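Local coordinates for Lin2722 protein (Listeria innocua, PDB 3DS8) that is of unknown function but adopts an alpha/beta hydrolase fold and is probably a hydrolase using a serine nucleophile, at residues A[47-52]-A[88-93]; A[82-87]-A[120-125]. One frame throughout, in Å; residues are numbered along the deposited sequence.

Contact 1 of 2, residues A[47-52]-A[88-93]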
loop_
_atom_site.group_PDB
_atom_site.type_symbol
_atom_site.label_atom_id
_atom_site.label_comp_id
_atom_site.label_asym_id
_atom_site.label_seq_id
_atom_site.Cartn_x
_atom_site.Cartn_y
_atom_site.Cartn_z
ATOM N N ILE A 47 -7.196 11.674 -17.355
ATOM C CA ILE A 47 -5.964 11.013 -16.894
ATOM C C ILE A 47 -4.819 11.893 -17.395
ATOM O O ILE A 47 -4.801 12.259 -18.552
ATOM C CB ILE A 47 -5.789 9.617 -17.534
ATOM C CG1 ILE A 47 -6.859 8.638 -17.069
ATOM C CG2 ILE A 47 -4.405 9.007 -17.194
ATOM C CD1 ILE A 47 -6.839 8.397 -15.619
ATOM N N LYS A 48 -3.863 12.179 -16.545
ATOM C CA LYS A 48 -2.754 13.046 -16.919
ATOM C C LYS A 48 -1.473 12.393 -16.530
ATOM O O LYS A 48 -1.377 11.891 -15.410
ATOM C CB LYS A 48 -2.853 14.365 -16.183
ATOM C CG LYS A 48 -1.802 15.378 -16.616
ATOM C CD LYS A 48 -1.796 16.710 -15.754
ATOM C CE LYS A 48 -3.180 17.077 -15.155
ATOM N NZ LYS A 48 -3.174 18.492 -14.603
ATOM N N PHE A 49 -0.517 12.405 -17.453
ATOM C CA PHE A 49 0.852 11.945 -17.232
ATOM C C PHE A 49 1.735 13.179 -17.341
ATOM O O PHE A 49 1.586 13.973 -18.298
ATOM C CB PHE A 49 1.383 11.047 -18.366
ATOM C CG PHE A 49 0.659 9.744 -18.580
ATOM C CD1 PHE A 49 1.287 8.538 -18.284
ATOM C CD2 PHE A 49 -0.583 9.718 -19.181
ATOM C CE1 PHE A 49 0.657 7.306 -18.555
ATOM C CE2 PHE A 49 -1.240 8.480 -19.447
ATOM C CZ PHE A 49 -0.615 7.285 -19.132
ATOM N N GLU A 50 2.669 13.313 -16.410
ATOM C CA GLU A 50 3.742 14.320 -16.500
ATOM C C GLU A 50 5.078 13.619 -16.376
ATOM O O GLU A 50 5.368 12.977 -15.353
ATOM C CB GLU A 50 3.603 15.351 -15.391
ATOM C CG GLU A 50 2.319 16.171 -15.474
ATOM C CD GLU A 50 2.068 16.983 -14.190
ATOM O OE1 GLU A 50 1.529 16.420 -13.181
ATOM O OE2 GLU A 50 2.419 18.191 -14.200
ATOM N N GLY A 51 5.875 13.712 -17.438
ATOM C CA GLY A 51 7.167 13.065 -17.511
ATOM C C GLY A 51 7.153 11.920 -18.514
ATOM O O GLY A 51 6.113 11.574 -19.066
ATOM N N LYS A 52 8.299 11.334 -18.747
ATOM C CA LYS A 52 8.440 10.247 -19.689
ATOM C C LYS A 52 9.490 9.327 -19.111
ATOM O O LYS A 52 10.566 9.796 -18.739
ATOM C CB LYS A 52 8.937 10.781 -21.036
ATOM C CG LYS A 52 9.272 9.697 -22.083
ATOM C CD LYS A 52 7.990 9.096 -22.600
ATOM C CE LYS A 52 8.163 7.832 -23.466
ATOM N NZ LYS A 52 6.959 7.623 -24.318
ATOM N N LYS A 88 0.050 0.752 -18.753
ATOM C CA LYS A 88 0.517 -0.491 -19.382
ATOM C C LYS A 88 0.478 -0.333 -20.910
ATOM O O LYS A 88 1.383 -0.801 -21.629
ATOM C CB LYS A 88 -0.282 -1.712 -18.933
ATOM C CG LYS A 88 0.316 -3.059 -19.464
ATOM C CD LYS A 88 -0.212 -4.305 -18.774
ATOM C CE LYS A 88 0.471 -5.569 -19.290
ATOM N NZ LYS A 88 -0.163 -5.952 -20.543
ATOM N N SER A 89 -0.572 0.318 -21.411
ATOM C CA SER A 89 -0.650 0.581 -22.836
ATOM C C SER A 89 0.547 1.359 -23.335
ATOM O O SER A 89 1.113 1.012 -24.395
ATOM C CB SER A 89 -1.928 1.322 -23.193
ATOM O OG SER A 89 -2.024 1.420 -24.594
ATOM N N ARG A 90 0.920 2.410 -22.613
ATOM C CA ARG A 90 2.075 3.257 -22.964
ATOM C C ARG A 90 3.420 2.545 -22.827
ATOM O O ARG A 90 4.248 2.653 -23.731
ATOM C CB ARG A 90 2.078 4.543 -22.111
ATOM C CG ARG A 90 3.214 5.513 -22.404
ATOM C CD ARG A 90 3.157 6.807 -21.565
ATOM N NE ARG A 90 4.037 7.830 -22.156
ATOM C CZ ARG A 90 4.505 8.932 -21.555
ATOM N NH1 ARG A 90 4.259 9.218 -20.290
ATOM N NH2 ARG A 90 5.254 9.756 -22.275
ATOM N N TYR A 91 3.650 1.839 -21.718
ATOM C CA TYR A 91 4.970 1.303 -21.408
ATOM C C TYR A 91 5.081 -0.214 -21.334
ATOM O O TYR A 91 6.199 -0.729 -21.254
ATOM C CB TYR A 91 5.488 1.871 -20.083
ATOM C CG TYR A 91 5.737 3.356 -20.086
ATOM C CD1 TYR A 91 6.807 3.890 -20.767
ATOM C CD2 TYR A 91 4.883 4.224 -19.416
ATOM C CE1 TYR A 91 7.041 5.256 -20.782
ATOM C CE2 TYR A 91 5.124 5.593 -19.406
ATOM C CZ TYR A 91 6.204 6.092 -20.087
ATOM O OH TYR A 91 6.451 7.447 -20.093
ATOM N N GLY A 92 3.968 -0.930 -21.239
ATOM C CA GLY A 92 4.015 -2.403 -21.280
ATOM C C GLY A 92 4.320 -3.182 -19.995
ATOM O O GLY A 92 4.365 -4.410 -20.034
ATOM N N PHE A 93 4.445 -2.488 -18.855
ATOM C CA PHE A 93 4.823 -3.097 -17.589
ATOM C C PHE A 93 3.871 -4.231 -17.258
ATOM O O PHE A 93 2.678 -4.015 -17.151
ATOM C CB PHE A 93 4.731 -2.096 -16.432
ATOM C CG PHE A 93 5.555 -0.840 -16.596
ATOM C CD1 PHE A 93 6.915 -0.904 -16.866
ATOM C CD2 PHE A 93 4.969 0.408 -16.461
ATOM C CE1 PHE A 93 7.679 0.271 -16.986
ATOM C CE2 PHE A 93 5.720 1.587 -16.572
ATOM C CZ PHE A 93 7.074 1.509 -16.863
HETATM O O HOH W 1 6.066 4.563 -24.655
#
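The guanidinium of Arg-90 receives Gly-51 at its edge and Tyr-91 on one of its faces, where CZ of the phenol lies 3.2 Å above the plane, displaced from the centre. At the edge, NH1 of Arg-90 gives a hydrogen bond to the carbonyl O of Gly-51 at 3.2 Å, fairly straight at 161° and close to the guanidinium plane. The Phe-49 ring stands almost perpendicular to this plane (84° between them), and its CD1 comes within 3.6 Å of Arg-90 NH1. Phe-49 and Arg-90 run antiparallel alongside one another, CE1 of the ring passing 3.9 Å from CD of the arginine. One face of the Tyr-91 ring, in turn, lies against CG of Arg-90, so the two neighbouring side chains travel together away from the helix.

The contact joins the C-terminal turn of helix 73-91 to strand 46-50, an outermost strand of the mixed sheet of an alpha/beta hydrolase fold, and to the turn that follows it. Gly-92, the first residue beyond the helix, has a positive phi. Strand 46-50 pairs with the antiparallel strand 36-42.

Reaching the strand and the loop after it takes an Arg-90 chain extended from CG to NE, which starts with CG anti to the backbone N (chi1 -179°). Lys-52 bends at chi2 and brings its end over to Arg-90 and Tyr-91; CE lies 3.9 Å from Tyr-91 CE1. Its ammonium and the guanidinium are like-charged ends that come close, NZ to NH2 3.4 Å, but their exact placement is doubtful because the model is too tight there. A water accepts from Lys-52 NZ and donates to Arg-90 O, tying the lysine to the helix end. Tyr-91 OH is hydrogen-bonded to the backbone N of Leu-53.

Contact 2 of 2, residues A[82-87]-A[120-125]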
loop_
_atom_site.group_PDB
_atom_site.type_symbol
_atom_site.label_atom_id
_atom_site.label_comp_id
_atom_site.label_asym_id
_atom_site.label_seq_id
_atom_site.Cartn_x
_atom_site.Cartn_y
_atom_site.Cartn_z
ATOM N N ILE A 82 -8.271 2.096 -14.273
ATOM C CA ILE A 82 -8.429 2.813 -15.536
ATOM C C ILE A 82 -7.095 3.451 -15.940
ATOM O O ILE A 82 -6.662 3.348 -17.090
ATOM C CB ILE A 82 -9.552 3.872 -15.444
ATOM C CG1 ILE A 82 -10.920 3.167 -15.270
ATOM C CG2 ILE A 82 -9.553 4.790 -16.669
ATOM C CD1 ILE A 82 -12.063 4.109 -14.846
ATOM N N ALA A 83 -6.443 4.069 -14.976
ATOM C CA ALA A 83 -5.140 4.704 -15.193
ATOM C C ALA A 83 -4.025 3.678 -15.464
ATOM O O ALA A 83 -3.134 3.910 -16.315
ATOM C CB ALA A 83 -4.797 5.575 -14.004
HETATM N N MSE A 84 -4.055 2.562 -14.756
HETATM C CA MSE A 84 -3.086 1.476 -15.000
HETATM C C MSE A 84 -3.244 0.826 -16.376
HETATM O O MSE A 84 -2.230 0.410 -16.956
HETATM C CB MSE A 84 -3.164 0.403 -13.924
HETATM C CG MSE A 84 -2.739 0.885 -12.564
HETATM SE SE MSE A 84 -0.876 1.650 -12.547
HETATM C CE MSE A 84 -1.305 3.593 -12.799
ATOM N N GLU A 85 -4.465 0.809 -16.924
ATOM C CA GLU A 85 -4.653 0.341 -18.316
ATOM C C GLU A 85 -3.867 1.269 -19.258
ATOM O O GLU A 85 -3.208 0.811 -20.187
ATOM C CB GLU A 85 -6.126 0.277 -18.732
ATOM C CG GLU A 85 -6.882 -0.807 -18.038
ATOM C CD GLU A 85 -8.413 -0.715 -18.250
ATOM O OE1 GLU A 85 -8.965 0.408 -18.333
ATOM O OE2 GLU A 85 -9.067 -1.772 -18.284
ATOM N N ASP A 86 -3.914 2.570 -18.994
ATOM C CA ASP A 86 -3.187 3.529 -19.844
ATOM C C ASP A 86 -1.685 3.412 -19.644
ATOM O O ASP A 86 -0.925 3.469 -20.624
ATOM C CB ASP A 86 -3.629 4.958 -19.527
ATOM C CG ASP A 86 -4.990 5.281 -20.070
ATOM O OD1 ASP A 86 -5.507 4.516 -20.925
ATOM O OD2 ASP A 86 -5.536 6.335 -19.673
ATOM N N LEU A 87 -1.248 3.256 -18.397
ATOM C CA LEU A 87 0.193 3.085 -18.114
ATOM C C LEU A 87 0.762 1.879 -18.835
ATOM O O LEU A 87 1.818 1.977 -19.469
ATOM C CB LEU A 87 0.446 2.949 -16.627
ATOM C CG LEU A 87 1.923 2.943 -16.193
ATOM C CD1 LEU A 87 2.678 4.280 -16.565
ATOM C CD2 LEU A 87 2.057 2.641 -14.714
ATOM N N THR A 120 -4.698 -6.579 -18.895
ATOM C CA THR A 120 -4.647 -5.192 -19.380
ATOM C C THR A 120 -4.044 -4.214 -18.367
ATOM O O THR A 120 -3.807 -3.053 -18.697
ATOM C CB THR A 120 -6.036 -4.670 -19.769
ATOM O OG1 THR A 120 -6.833 -4.510 -18.580
ATOM C CG2 THR A 120 -6.682 -5.606 -20.806
ATOM N N VAL A 121 -3.820 -4.659 -17.127
ATOM C CA VAL A 121 -3.111 -3.809 -16.162
ATOM C C VAL A 121 -1.923 -4.561 -15.542
ATOM O O VAL A 121 -1.924 -5.787 -15.541
ATOM C CB VAL A 121 -4.063 -3.300 -15.033
ATOM C CG1 VAL A 121 -5.244 -2.516 -15.624
ATOM C CG2 VAL A 121 -4.560 -4.467 -14.176
ATOM N N PRO A 122 -0.936 -3.825 -14.995
ATOM C CA PRO A 122 0.179 -4.543 -14.379
ATOM C C PRO A 122 -0.266 -5.326 -13.140
ATOM O O PRO A 122 -1.114 -4.873 -12.364
ATOM C CB PRO A 122 1.160 -3.440 -14.047
ATOM C CG PRO A 122 0.709 -2.247 -14.879
ATOM C CD PRO A 122 -0.746 -2.374 -14.871
ATOM N N THR A 123 0.302 -6.499 -12.950
ATOM C CA THR A 123 -0.035 -7.299 -11.783
ATOM C C THR A 123 0.714 -6.676 -10.587
ATOM O O THR A 123 1.906 -6.384 -10.699
ATOM C CB THR A 123 0.460 -8.743 -11.910
ATOM O OG1 THR A 123 1.869 -8.729 -12.085
ATOM C CG2 THR A 123 -0.101 -9.419 -13.068
ATOM N N LEU A 124 0.035 -6.483 -9.463
ATOM C CA LEU A 124 0.711 -5.984 -8.245
ATOM C C LEU A 124 1.567 -7.117 -7.681
ATOM O O LEU A 124 1.122 -8.247 -7.559
ATOM C CB LEU A 124 -0.308 -5.539 -7.202
ATOM C CG LEU A 124 0.133 -4.700 -6.040
ATOM C CD1 LEU A 124 0.797 -3.388 -6.483
ATOM C CD2 LEU A 124 -1.130 -4.430 -5.160
ATOM N N ARG A 125 2.816 -6.812 -7.408
ATOM C CA ARG A 125 3.764 -7.753 -6.877
ATOM C C ARG A 125 3.990 -7.477 -5.375
ATOM O O ARG A 125 3.550 -8.248 -4.529
ATOM C CB ARG A 125 5.064 -7.702 -7.668
ATOM C CG ARG A 125 6.112 -8.704 -7.167
ATOM C CD ARG A 125 7.457 -8.550 -7.831
ATOM N NE ARG A 125 8.127 -7.298 -7.510
ATOM C CZ ARG A 125 9.428 -7.098 -7.692
ATOM N NH1 ARG A 125 10.199 -8.065 -8.199
ATOM N NH2 ARG A 125 9.964 -5.955 -7.355
HETATM O O HOH W 2 -3.615 -1.832 -21.037
#
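Val-121 drives its CG1 against CG of Glu-85 at 3.4 Å, the closest approach between side chains here, and the two side chains meet at a slant. Beside it, CB of Met-84, a selenomethionine in the crystal, packs on Val-121 CG1 at 4.0 Å and on CD of Pro-122 at 3.8 Å. Only the root of the Met-84 side chain takes part: the chain bends at chi2 and chi3, and its tip turns off from this loop. Val-121 CG1 stands anti to the carbonyl carbon (chi1 -58°), which sets this methyl against the helix. Backbones are close as well, with the CA atoms of Glu-85 and Val-121 4.9 Å apart. A CA-H...O contact accompanies this nearness: CA of Glu-85 points its hydrogen at Thr-120 O, 3.5 Å away and nearly straight at 171°.

In the alpha/beta hydrolase fold the helices pack on the faces of a central, mostly parallel sheet. Here helix 73-91 meets the loop that leads into strand 123-130, and buried Met-84 also touches Met-96 of the adjacent strand 95-101. Tyr-111 of helix 103-114 packs on both Met-84 and Val-121, bringing a second helix to the same apolar patch.

Toward Thr-120 the packing gives way to polar groups and water. Glu-85 and Thr-120 run abreast in the same direction, with OE2 and OG1 3.5 Å apart, yet each polar end has its own partner: Glu-85 OE2 forms a salt bridge with Lys-81 NZ, and Thr-120 OG1 is hydrogen-bonded to Asp-118 OD1. One water donates to both Glu-85 O and Thr-120 O, the latter at 2.6 Å, and so bridges the helix and loop carbonyls.

How the contacts relate
Helix 73-91 serves both contacts, whose centres lie 10 Å apart, and through them it is joined to two separate regions of one sheet. Contact 2 is largely buried and apolar, made next to the inner strands; contact 1 lies at the surface, at the sheet's outermost strand 46-50, and depends on long charged side chains, aromatic rings and a direct hydrogen bond. In both, water mediates part of the polar link. The two meet directly where Lys-88 packs on Thr-120 and Val-121, Phe-93 O approaches Pro-122, and Ile-47 touches Asp-86.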